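PDB 2JH3: ribosomal protein s2-related protein from Deinococcus radiodurans, which probably acts as a chelatase of the CbiX type, related to sirohydrochlorin ferrochelatases, and carries a [4Fe-4S] cluster. Local coordinates for residues A125-A130 against G168-V173; A282-L287 against V297-Y302. All coordinates share one frame; numbering follows the deposited sequence.

Contact 1: A125-A130 against G168-V173; sequences AIAAQA and GQFAGV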
ATOM      1  N   ALA A 125     -40.919  -8.378  10.595  1.00 32.71           N
ATOM      2  CA  ALA A 125     -39.527  -8.837  10.596  1.00 32.12           C
ATOM      3  C   ALA A 125     -38.966  -8.906  12.045  1.00 31.25           C
ATOM      4  O   ALA A 125     -38.271  -9.817  12.391  1.00 29.51           O
ATOM      5  CB  ALA A 125     -38.652  -7.923   9.686  1.00 32.14           C
ATOM      6  N   ILE A 126     -39.280  -7.899  12.851  1.00 32.09           N
ATOM      7  CA  ILE A 126     -38.907  -7.867  14.270  1.00 31.35           C
ATOM      8  C   ILE A 126     -39.521  -9.063  15.040  1.00 32.14           C
ATOM      9  O   ILE A 126     -38.782  -9.837  15.634  1.00 31.10           O
ATOM     10  CB  ILE A 126     -39.409  -6.572  14.929  1.00 31.42           C
ATOM     11  CG1 ILE A 126     -38.610  -5.359  14.432  1.00 29.65           C
ATOM     12  CG2 ILE A 126     -39.383  -6.719  16.512  1.00 32.04           C
ATOM     13  CD1 ILE A 126     -39.268  -3.986  14.752  1.00 28.20           C
ATOM     14  N   ALA A 127     -40.848  -9.222  14.968  1.00 33.05           N
ATOM     15  CA  ALA A 127     -41.539 -10.436  15.501  1.00 33.82           C
ATOM     16  C   ALA A 127     -40.937 -11.741  15.031  1.00 35.43           C
ATOM     17  O   ALA A 127     -40.719 -12.695  15.821  1.00 35.94           O
ATOM     18  CB  ALA A 127     -43.040 -10.378  15.248  1.00 34.04           C
ATOM     19  N   ALA A 128     -40.571 -11.817  13.772  1.00 36.44           N
ATOM     20  CA  ALA A 128     -40.048 -13.088  13.296  1.00 37.12           C
ATOM     21  C   ALA A 128     -38.712 -13.412  13.905  1.00 37.68           C
ATOM     22  O   ALA A 128     -38.462 -14.551  14.313  1.00 39.00           O
ATOM     23  CB  ALA A 128     -39.949 -13.082  11.824  1.00 37.52           C
ATOM     24  N   GLN A 129     -37.828 -12.422  13.945  1.00 38.23           N
ATOM     25  CA  GLN A 129     -36.530 -12.557  14.600  1.00 38.29           C
ATOM     26  C   GLN A 129     -36.749 -12.913  16.093  1.00 38.48           C
ATOM     27  O   GLN A 129     -36.033 -13.751  16.639  1.00 38.81           O
ATOM     28  CB  GLN A 129     -35.749 -11.256  14.414  1.00 37.68           C
ATOM     29  CG  GLN A 129     -34.383 -11.154  15.005  1.00 38.36           C
ATOM     30  CD  GLN A 129     -33.476 -12.296  14.639  1.00 43.62           C
ATOM     31  OE1 GLN A 129     -32.559 -12.134  13.871  1.00 43.73           O
ATOM     32  NE2 GLN A 129     -33.712 -13.462  15.228  1.00 49.61           N
ATOM     33  N   ALA A 130     -37.718 -12.279  16.734  1.00 38.86           N
ATOM     34  CA  ALA A 130     -37.986 -12.535  18.152  1.00 40.59           C
ATOM     35  C   ALA A 130     -38.337 -14.021  18.340  1.00 41.93           C
ATOM     36  O   ALA A 130     -37.732 -14.725  19.172  1.00 41.94           O
ATOM     37  CB  ALA A 130     -39.112 -11.650  18.641  1.00 39.42           C
ATOM     38  N   GLY A 168     -50.110  -8.043  20.057  1.00 45.19           N
ATOM     39  CA  GLY A 168     -50.253  -8.761  21.335  1.00 44.59           C
ATOM     40  C   GLY A 168     -49.644 -10.133  21.413  1.00 45.06           C
ATOM     41  O   GLY A 168     -49.815 -10.843  22.393  1.00 46.01           O
ATOM     42  N   GLN A 169     -48.868 -10.536  20.438  1.00 45.13           N
ATOM     43  CA  GLN A 169     -48.265 -11.859  20.531  1.00 44.74           C
ATOM     44  C   GLN A 169     -47.318 -12.013  21.742  1.00 43.85           C
ATOM     45  O   GLN A 169     -46.972 -13.156  22.153  1.00 44.09           O
ATOM     46  CB  GLN A 169     -47.513 -12.169  19.240  1.00 45.58           C
ATOM     47  CG  GLN A 169     -47.315 -13.671  18.988  1.00 47.12           C
ATOM     48  CD  GLN A 169     -46.443 -13.975  17.741  1.00 48.85           C
ATOM     49  OE1 GLN A 169     -45.569 -13.177  17.346  1.00 53.17           O
ATOM     50  NE2 GLN A 169     -46.683 -15.147  17.124  1.00 51.94           N
ATOM     51  N   PHE A 170     -46.866 -10.878  22.283  1.00 42.48           N
ATOM     52  CA  PHE A 170     -45.843 -10.875  23.337  1.00 41.06           C
ATOM     53  C   PHE A 170     -46.429 -10.258  24.573  1.00 41.05           C
ATOM     54  O   PHE A 170     -47.385  -9.485  24.502  1.00 41.98           O
ATOM     55  CB  PHE A 170     -44.548 -10.096  22.908  1.00 38.99           C
ATOM     56  CG  PHE A 170     -43.853 -10.699  21.700  1.00 37.24           C
ATOM     57  CD1 PHE A 170     -44.133 -10.236  20.426  1.00 34.33           C
ATOM     58  CD2 PHE A 170     -42.942 -11.732  21.850  1.00 37.38           C
ATOM     59  CE1 PHE A 170     -43.553 -10.803  19.351  1.00 35.23           C
ATOM     60  CE2 PHE A 170     -42.351 -12.319  20.748  1.00 39.19           C
ATOM     61  CZ  PHE A 170     -42.679 -11.850  19.489  1.00 36.97           C
ATOM     62  N   ALA A 171     -45.771 -10.533  25.693  1.00 40.86           N
ATOM     63  CA  ALA A 171     -46.163 -10.017  27.021  1.00 40.39           C
ATOM     64  C   ALA A 171     -46.144  -8.524  27.085  1.00 39.21           C
ATOM     65  O   ALA A 171     -46.988  -7.919  27.710  1.00 39.44           O
ATOM     66  CB  ALA A 171     -45.245 -10.615  28.128  1.00 40.18           C
ATOM     67  N   GLY A 172     -45.156  -7.900  26.465  1.00 37.17           N
ATOM     68  CA  GLY A 172     -45.187  -6.461  26.302  1.00 35.65           C
ATOM     69  C   GLY A 172     -44.079  -6.056  25.321  1.00 34.42           C
ATOM     70  O   GLY A 172     -43.320  -6.908  24.858  1.00 33.58           O
ATOM     71  N   VAL A 173     -44.006  -4.766  25.033  1.00 34.45           N
ATOM     72  CA  VAL A 173     -42.965  -4.221  24.122  1.00 34.15           C
ATOM     73  C   VAL A 173     -42.358  -2.929  24.633  1.00 33.50           C
ATOM     74  O   VAL A 173     -43.049  -1.933  24.870  1.00 33.39           O
ATOM     75  CB  VAL A 173     -43.491  -4.037  22.650  1.00 34.73           C
ATOM     76  CG1 VAL A 173     -42.314  -3.723  21.715  1.00 34.61           C
ATOM     77  CG2 VAL A 173     -44.199  -5.327  22.166  1.00 32.45           C
TER
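Phe-170 turns its ring toward Ala-127 and Ala-130 with CG beside the backbone N and anti to the carbonyl carbon; this chi1 of -62° aims the ring at the helix, so that the CE1-CZ-CE2 end leads, and chi2 of 93° sets the ring plane nearly square to the CA-CB-CG plane. CZ of Phe-170 comes to 3.7 Å from CB of Ala-130, and CE2 of the same ring lies 3.9 Å from that methyl, which approaches obliquely. Ala-127, one helical turn earlier, meets the ring near its plane, at the edge: its CB stands 4.2 Å from Phe-170 CE1. Two small methyls, three residues apart on helix 122-133, thus let a large aromatic group come close to the helix. Gln-169 reaches out nearly extended through CB and CG and brings OE1 to 4.3 Å from Ala-127 CB; that oxygen is hydrogen-bonded to NH1 of Arg-131, on the same helix. The loop holding both side chains joins helix 155-167 to strand 172-177 within a beta-alpha-beta crossover of the second CbiX-like unit, whose sheet is parallel. Gly-168, with positive phi, ends the helical run just before it. Leu-164 of helix 155-167 touches Ala-127 and Ile-126, and Val-210 of strand 207-211 touches Ala-130, placing the methyls in a buried setting. The contact is mostly apolar, with no polar bond between the segments, so close packing probably does most of the work, and directional bonding comes from the neighbouring Gln-169 to Arg-131 link beside the Phe-170 ring.

Contact 2: A282-L287 against V297-Y302; sequences AALRHL and VLLTPY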
ATOM      1  N   ALA A 282     -21.208  -3.822 -24.268  1.00 23.99           N
ATOM      2  CA  ALA A 282     -20.828  -4.400 -25.585  1.00 22.57           C
ATOM      3  C   ALA A 282     -19.317  -4.314 -25.814  1.00 22.88           C
ATOM      4  O   ALA A 282     -18.663  -5.263 -26.377  1.00 22.16           O
ATOM      5  CB  ALA A 282     -21.566  -3.721 -26.709  1.00 25.49           C
ATOM      6  N   ALA A 283     -18.723  -3.194 -25.417  1.00 21.12           N
ATOM      7  CA  ALA A 283     -17.270  -3.063 -25.504  1.00 22.17           C
ATOM      8  C   ALA A 283     -16.530  -4.094 -24.627  1.00 22.15           C
ATOM      9  O   ALA A 283     -15.502  -4.734 -24.992  1.00 20.91           O
ATOM     10  CB  ALA A 283     -16.863  -1.706 -25.091  1.00 21.79           C
ATOM     11  N   LEU A 284     -17.065  -4.291 -23.450  1.00 22.23           N
ATOM     12  CA  LEU A 284     -16.433  -5.233 -22.510  1.00 22.85           C
ATOM     13  C   LEU A 284     -16.512  -6.652 -23.059  1.00 20.92           C
ATOM     14  O   LEU A 284     -15.536  -7.338 -23.015  1.00 19.95           O
ATOM     15  CB  LEU A 284     -17.100  -5.145 -21.130  1.00 22.66           C
ATOM     16  CG  LEU A 284     -16.636  -6.073 -19.962  1.00 23.64           C
ATOM     17  CD1 LEU A 284     -17.118  -7.493 -20.034  1.00 23.03           C
ATOM     18  CD2 LEU A 284     -15.143  -6.128 -19.854  1.00 22.96           C
ATOM     19  N   ARG A 285     -17.701  -7.085 -23.521  1.00 21.93           N
ATOM     20  CA  ARG A 285     -17.860  -8.407 -24.147  1.00 23.96           C
ATOM     21  C   ARG A 285     -16.860  -8.659 -25.290  1.00 24.30           C
ATOM     22  O   ARG A 285     -16.250  -9.694 -25.399  1.00 23.84           O
ATOM     23  CB  ARG A 285     -19.277  -8.588 -24.646  1.00 22.89           C
ATOM     24  CG  ARG A 285     -20.220  -8.913 -23.558  1.00 26.69           C
ATOM     25  CD  ARG A 285     -21.569  -9.409 -24.012  1.00 28.39           C
ATOM     26  NE  ARG A 285     -22.241  -8.459 -24.922  1.00 29.64           N
ATOM     27  CZ  ARG A 285     -22.968  -7.401 -24.558  1.00 30.84           C
ATOM     28  NH1 ARG A 285     -23.153  -7.076 -23.281  1.00 32.77           N
ATOM     29  NH2 ARG A 285     -23.532  -6.652 -25.492  1.00 35.58           N
ATOM     30  N   HIS A 286     -16.632  -7.644 -26.099  1.00 26.32           N
ATOM     31  CA  HIS A 286     -15.641  -7.730 -27.131  1.00 25.99           C
ATOM     32  C   HIS A 286     -14.234  -7.981 -26.608  1.00 26.60           C
ATOM     33  O   HIS A 286     -13.482  -8.871 -27.039  1.00 25.25           O
ATOM     34  CB  HIS A 286     -15.696  -6.403 -27.901  1.00 27.64           C
ATOM     35  CG  HIS A 286     -14.952  -6.465 -29.199  1.00 28.36           C
ATOM     36  ND1 HIS A 286     -13.626  -6.108 -29.309  1.00 31.88           N
ATOM     37  CD2 HIS A 286     -15.329  -6.915 -30.416  1.00 34.52           C
ATOM     38  CE1 HIS A 286     -13.230  -6.307 -30.549  1.00 32.03           C
ATOM     39  NE2 HIS A 286     -14.251  -6.774 -31.248  1.00 32.60           N
ATOM     40  N   LEU A 287     -13.850  -7.162 -25.655  1.00 25.95           N
ATOM     41  CA  LEU A 287     -12.615  -7.387 -24.948  1.00 26.20           C
ATOM     42  C   LEU A 287     -12.493  -8.757 -24.290  1.00 25.54           C
ATOM     43  O   LEU A 287     -11.415  -9.378 -24.326  1.00 25.95           O
ATOM     44  CB  LEU A 287     -12.492  -6.346 -23.828  1.00 25.48           C
ATOM     45  CG  LEU A 287     -11.177  -6.364 -23.095  1.00 27.76           C
ATOM     46  CD1 LEU A 287     -10.771  -4.981 -22.776  1.00 32.10           C
ATOM     47  CD2 LEU A 287     -11.157  -7.222 -21.752  1.00 27.95           C
ATOM     48  N   VAL A 297      -6.675  -7.719 -12.948  1.00 16.23           N
ATOM     49  CA  VAL A 297      -7.407  -8.920 -13.327  1.00 17.64           C
ATOM     50  C   VAL A 297      -7.204  -9.346 -14.764  1.00 15.67           C
ATOM     51  O   VAL A 297      -7.188  -8.525 -15.688  1.00 13.84           O
ATOM     52  CB  VAL A 297      -8.930  -8.767 -13.012  1.00 18.11           C
ATOM     53  CG1 VAL A 297      -9.786  -9.951 -13.481  1.00 22.28           C
ATOM     54  CG2 VAL A 297      -9.054  -8.680 -11.541  1.00 20.38           C
ATOM     55  N   LEU A 298      -6.999 -10.654 -14.919  1.00 15.35           N
ATOM     56  CA  LEU A 298      -6.820 -11.335 -16.184  1.00 17.71           C
ATOM     57  C   LEU A 298      -8.163 -12.007 -16.539  1.00 19.10           C
ATOM     58  O   LEU A 298      -8.703 -12.766 -15.739  1.00 21.12           O
ATOM     59  CB  LEU A 298      -5.711 -12.398 -16.105  1.00 17.91           C
ATOM     60  CG  LEU A 298      -5.399 -13.143 -17.418  1.00 19.02           C
ATOM     61  CD1 LEU A 298      -4.966 -12.259 -18.456  1.00 20.45           C
ATOM     62  CD2 LEU A 298      -4.349 -14.194 -17.193  1.00 20.29           C
ATOM     63  N   LEU A 299      -8.728 -11.645 -17.694  1.00 19.16           N
ATOM     64  CA  LEU A 299     -10.025 -12.154 -18.159  1.00 20.52           C
ATOM     65  C   LEU A 299      -9.755 -13.039 -19.413  1.00 22.13           C
ATOM     66  O   LEU A 299      -9.192 -12.546 -20.387  1.00 22.87           O
ATOM     67  CB  LEU A 299     -10.917 -10.950 -18.443  1.00 20.12           C
ATOM     68  CG  LEU A 299     -12.365 -11.144 -18.900  1.00 20.71           C
ATOM     69  CD1 LEU A 299     -13.154 -12.212 -18.046  1.00 23.39           C
ATOM     70  CD2 LEU A 299     -13.093  -9.816 -18.937  1.00 23.08           C
ATOM     71  N   THR A 300     -10.097 -14.352 -19.334  1.00 23.24           N
ATOM     72  CA  THR A 300      -9.723 -15.379 -20.314  1.00 22.64           C
ATOM     73  C   THR A 300     -11.044 -16.066 -20.768  1.00 23.61           C
ATOM     74  O   THR A 300     -11.862 -16.417 -19.928  1.00 23.34           O
ATOM     75  CB  THR A 300      -8.847 -16.437 -19.684  1.00 23.12           C
ATOM     76  OG1 THR A 300      -7.764 -15.802 -19.000  1.00 27.56           O
ATOM     77  CG2 THR A 300      -8.218 -17.321 -20.721  1.00 25.49           C
ATOM     78  N   PRO A 301     -11.269 -16.234 -22.077  1.00 22.70           N
ATOM     79  CA  PRO A 301     -12.382 -17.124 -22.491  1.00 22.58           C
ATOM     80  C   PRO A 301     -12.046 -18.533 -22.018  1.00 22.26           C
ATOM     81  O   PRO A 301     -10.894 -18.973 -22.178  1.00 20.33           O
ATOM     82  CB  PRO A 301     -12.339 -17.098 -24.051  1.00 23.23           C
ATOM     83  CG  PRO A 301     -11.378 -16.112 -24.410  1.00 24.29           C
ATOM     84  CD  PRO A 301     -10.602 -15.596 -23.224  1.00 24.36           C
ATOM     85  N   TYR A 302     -13.043 -19.230 -21.483  1.00 23.03           N
ATOM     86  CA  TYR A 302     -12.883 -20.559 -20.904  1.00 23.00           C
ATOM     87  C   TYR A 302     -14.026 -21.388 -21.546  1.00 22.64           C
ATOM     88  O   TYR A 302     -15.096 -21.496 -20.989  1.00 19.71           O
ATOM     89  CB  TYR A 302     -13.066 -20.412 -19.381  1.00 24.62           C
ATOM     90  CG  TYR A 302     -12.868 -21.680 -18.585  1.00 25.35           C
ATOM     91  CD1 TYR A 302     -11.621 -22.241 -18.474  1.00 30.90           C
ATOM     92  CD2 TYR A 302     -13.917 -22.302 -17.931  1.00 24.52           C
ATOM     93  CE1 TYR A 302     -11.440 -23.429 -17.760  1.00 31.27           C
ATOM     94  CE2 TYR A 302     -13.737 -23.485 -17.212  1.00 21.93           C
ATOM     95  CZ  TYR A 302     -12.503 -24.034 -17.109  1.00 29.77           C
ATOM     96  OH  TYR A 302     -12.273 -25.224 -16.427  1.00 24.50           O
TER
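Leu-299 sends one methyl, CD2, to two leucines of the facing helix. It lies 4.3 Å from CD2 of Leu-284 and likewise 4.3 Å from CD2 of Leu-287. The CD2 atoms of Leu-284 and Leu-287 are themselves 4.5 Å apart, so the three methyls form a nearly equilateral triangle, and Leu-299 approaches between its two partners. An extended first torsion (chi1 -178°) carries the Leu-299 branches out from the strand toward the helix. On the helix, Leu-284 and Leu-287 start from CB atoms that point along the interface, and the anti placement of CG to the backbone N (chi1 178° and -174°) brings their methyls across. The helical hydrogen bond from Leu-287 N to Ala-283 O, 3.0 Å long, belongs to the turn that spaces these leucines three residues apart. The contact joins helix 275-290 to one face of a mixed sheet in the DR2241 stabilising domain: the chain leaves the helix, forms strand 292-294 and turns back antiparallel as strand 297-302. Backbone bonds of Leu-299 with Gly-292, and of Leu-298 and Thr-300 with Arg-309 and Glu-307, fix the strand between its two neighbours. Farther out, Leu-294 touches both helix leucines, Leu-308 and Phe-306 of the next strand pack on Leu-299, and Leu-364 of helix 361-371 reaches both Leu-284 and Leu-299.

Contact 1 and contact 2 lie on opposite sides of the centre of the chain, about 28 and 27 Å from it, with their own centres about 50 Å apart and nearest atoms about 35 Å apart. They follow each other in series: contact 1 closes before contact 2 begins. Contact 1 belongs to the chelatase-like part, contact 2 to the stabilising domain. Neither reaches the [4Fe-4S] cluster, bound by Cys-422, Cys-425, Cys-450 and Cys-454. They differ in span: the segments of contact 1 are 38 residues apart at their closest ends and come from two CbiX family regions, whereas those of contact 2 are 10 apart and stay within one family region.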